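Local coordinates for protein muramoyltetrapeptide carboxypeptidase (Oxalobacter formigenes OXCC13, PDB 6UUK) that probably acts as a serine-type carboxypeptidase that cleaves the terminal residue from the muramoyl tetrapeptide of the bacterial cell wall, at residues B[210-215]-B[329-334]. Sequence-based numbering, arbitrary orientation.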
loop_
_atom_site.group_PDB
_atom_site.type_symbol
_atom_site.label_atom_id
_atom_site.label_comp_id
_atom_site.label_asym_id
_atom_site.label_seq_id
_atom_site.Cartn_x
_atom_site.Cartn_y
_atom_site.Cartn_z
ATOM N N PRO B 210 -13.297 -24.023 -1.092
ATOM C CA PRO B 210 -13.736 -24.858 0.029
ATOM C C PRO B 210 -15.225 -24.700 0.295
ATOM O O PRO B 210 -15.851 -23.703 -0.067
ATOM C CB PRO B 210 -12.905 -24.340 1.207
ATOM C CG PRO B 210 -12.578 -22.932 0.838
ATOM C CD PRO B 210 -12.403 -22.936 -0.655
ATOM N N ASP B 211 -15.789 -25.715 0.945
ATOM C CA ASP B 211 -17.207 -25.721 1.303
ATOM C C ASP B 211 -17.360 -25.024 2.648
ATOM O O ASP B 211 -17.044 -25.593 3.697
ATOM C CB ASP B 211 -17.751 -27.144 1.340
ATOM C CG ASP B 211 -17.817 -27.776 -0.035
ATOM O OD1 ASP B 211 -17.449 -27.100 -1.018
ATOM O OD2 ASP B 211 -18.239 -28.948 -0.133
ATOM N N VAL B 212 -17.845 -23.787 2.620
ATOM C CA VAL B 212 -18.012 -22.986 3.822
ATOM C C VAL B 212 -19.499 -22.729 4.046
ATOM O O VAL B 212 -20.334 -22.937 3.165
ATOM C CB VAL B 212 -17.226 -21.662 3.749
ATOM C CG1 VAL B 212 -15.826 -21.905 3.209
ATOM C CG2 VAL B 212 -17.967 -20.643 2.898
ATOM N N ASP B 213 -19.825 -22.270 5.254
ATOM C CA ASP B 213 -21.196 -21.929 5.612
ATOM C C ASP B 213 -21.190 -20.957 6.783
ATOM O O ASP B 213 -21.691 -21.272 7.868
ATOM C CB ASP B 213 -21.995 -23.190 5.955
ATOM C CG ASP B 213 -23.487 -22.927 6.046
ATOM O OD1 ASP B 213 -24.124 -22.738 4.989
ATOM O OD2 ASP B 213 -24.021 -22.911 7.174
ATOM N N VAL B 214 -20.620 -19.776 6.574
ATOM C CA VAL B 214 -20.444 -18.803 7.632
ATOM C C VAL B 214 -21.481 -17.698 7.486
ATOM O O VAL B 214 -22.190 -17.604 6.486
ATOM C CB VAL B 214 -19.008 -18.225 7.643
ATOM C CG1 VAL B 214 -18.000 -19.315 7.964
ATOM C CG2 VAL B 214 -18.689 -17.576 6.305
ATOM N N GLU B 215 -21.570 -16.841 8.501
ATOM C CA GLU B 215 -22.512 -15.727 8.502
ATOM C C GLU B 215 -21.960 -14.635 9.403
ATOM O O GLU B 215 -21.746 -14.866 10.595
ATOM C CB GLU B 215 -23.896 -16.176 8.977
ATOM C CG GLU B 215 -24.901 -15.045 9.130
ATOM C CD GLU B 215 -26.282 -15.542 9.508
ATOM O OE1 GLU B 215 -26.565 -16.739 9.293
ATOM O OE2 GLU B 215 -27.085 -14.735 10.021
ATOM N N ALA B 329 -24.207 -10.693 6.074
ATOM C CA ALA B 329 -24.015 -11.583 4.941
ATOM C C ALA B 329 -24.090 -13.043 5.371
ATOM O O ALA B 329 -23.816 -13.387 6.524
ATOM C CB ALA B 329 -22.671 -11.317 4.259
ATOM N N HIS B 330 -24.459 -13.901 4.421
ATOM C CA HIS B 330 -24.545 -15.345 4.631
ATOM C C HIS B 330 -23.824 -16.016 3.465
ATOM O O HIS B 330 -24.377 -16.120 2.366
ATOM C CB HIS B 330 -25.997 -15.804 4.730
ATOM C CG HIS B 330 -26.152 -17.257 5.057
ATOM N ND1 HIS B 330 -25.096 -18.048 5.456
ATOM C CD2 HIS B 330 -27.241 -18.061 5.046
ATOM C CE1 HIS B 330 -25.529 -19.277 5.676
ATOM N NE2 HIS B 330 -26.826 -19.311 5.435
ATOM N N LEU B 331 -22.595 -16.464 3.703
ATOM C CA LEU B 331 -21.771 -17.053 2.657
ATOM C C LEU B 331 -21.936 -18.567 2.649
ATOM O O LEU B 331 -21.794 -19.220 3.688
ATOM C CB LEU B 331 -20.301 -16.682 2.852
ATOM C CG LEU B 331 -19.330 -17.201 1.792
ATOM C CD1 LEU B 331 -19.728 -16.709 0.408
ATOM C CD2 LEU B 331 -17.908 -16.780 2.125
HETATM N N MSE B 332 -22.238 -19.116 1.477
HETATM C CA MSE B 332 -22.422 -20.555 1.316
HETATM C C MSE B 332 -21.738 -21.055 0.048
HETATM O O MSE B 332 -22.027 -20.578 -1.048
HETATM C CB MSE B 332 -23.910 -20.904 1.279
HETATM C CG MSE B 332 -24.652 -20.624 2.574
HETATM SE SE MSE B 332 -26.587 -20.664 2.349
HETATM C CE MSE B 332 -26.779 -19.122 1.169
ATOM N N SER B 333 -20.834 -22.018 0.201
ATOM C CA SER B 333 -20.121 -22.621 -0.917
ATOM C C SER B 333 -20.350 -24.126 -0.900
ATOM O O SER B 333 -20.148 -24.776 0.131
ATOM C CB SER B 333 -18.625 -22.304 -0.854
ATOM O OG SER B 333 -18.064 -22.729 0.374
ATOM N N LYS B 334 -20.770 -24.674 -2.042
ATOM C CA LYS B 334 -21.162 -26.079 -2.151
ATOM C C LYS B 334 -20.394 -26.745 -3.295
ATOM O O LYS B 334 -20.977 -27.315 -4.217
ATOM C CB LYS B 334 -22.670 -26.205 -2.363
ATOM C CG LYS B 334 -23.492 -25.217 -1.552
ATOM C CD LYS B 334 -24.918 -25.131 -2.062
ATOM C CE LYS B 334 -25.610 -23.888 -1.530
ATOM N NZ LYS B 334 -24.896 -22.648 -1.944
#
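Val214 O takes two hydrogen bonds from strand 328-333, one from the backbone N of Leu331 at 3.0 Å and one from His330 ND1 at 3.1 Å. The two donors arrive from opposite faces of the carbonyl plane, and the oxygen lies close to the plane of the imidazole. CG of His330 lies anti to the backbone N (chi1 -175°), and chi2 of 11° turns ND1 to this carbonyl. Met332 CG sits towards the rim of one ring face, while Glu215 OE1 lies 4.2 Å above the centre of the opposite face of the His330 ring. An alanine in place of His330 would probably cost Val214 O its second donor and leave Met332 and Glu215 without the ring between them.

On the other face of the sheet the packing is apolar and better buried, round Leu331: Val214 CG2 lies alongside Leu331 CB, and from the loop Val212 CG2 reaches Leu331 CG at 3.9 Å. Ile242 of the next strand and Ala273 of the one beyond continue this layer. The His330 side is more open and polar, with Asp213 and Glu215 exposed. Further along, Ser333 N bonds to Val212 O at 3.1 Å; the serine hydroxyl lies between Pro210 O and Val212 N, both modelled so short that the exact geometry is doubtful. Away from the predicted catalytic residues, strands 213-222 and 328-333 thus pair as antiparallel neighbours within the mixed sheet of the C-terminal part of this S66-family peptidase.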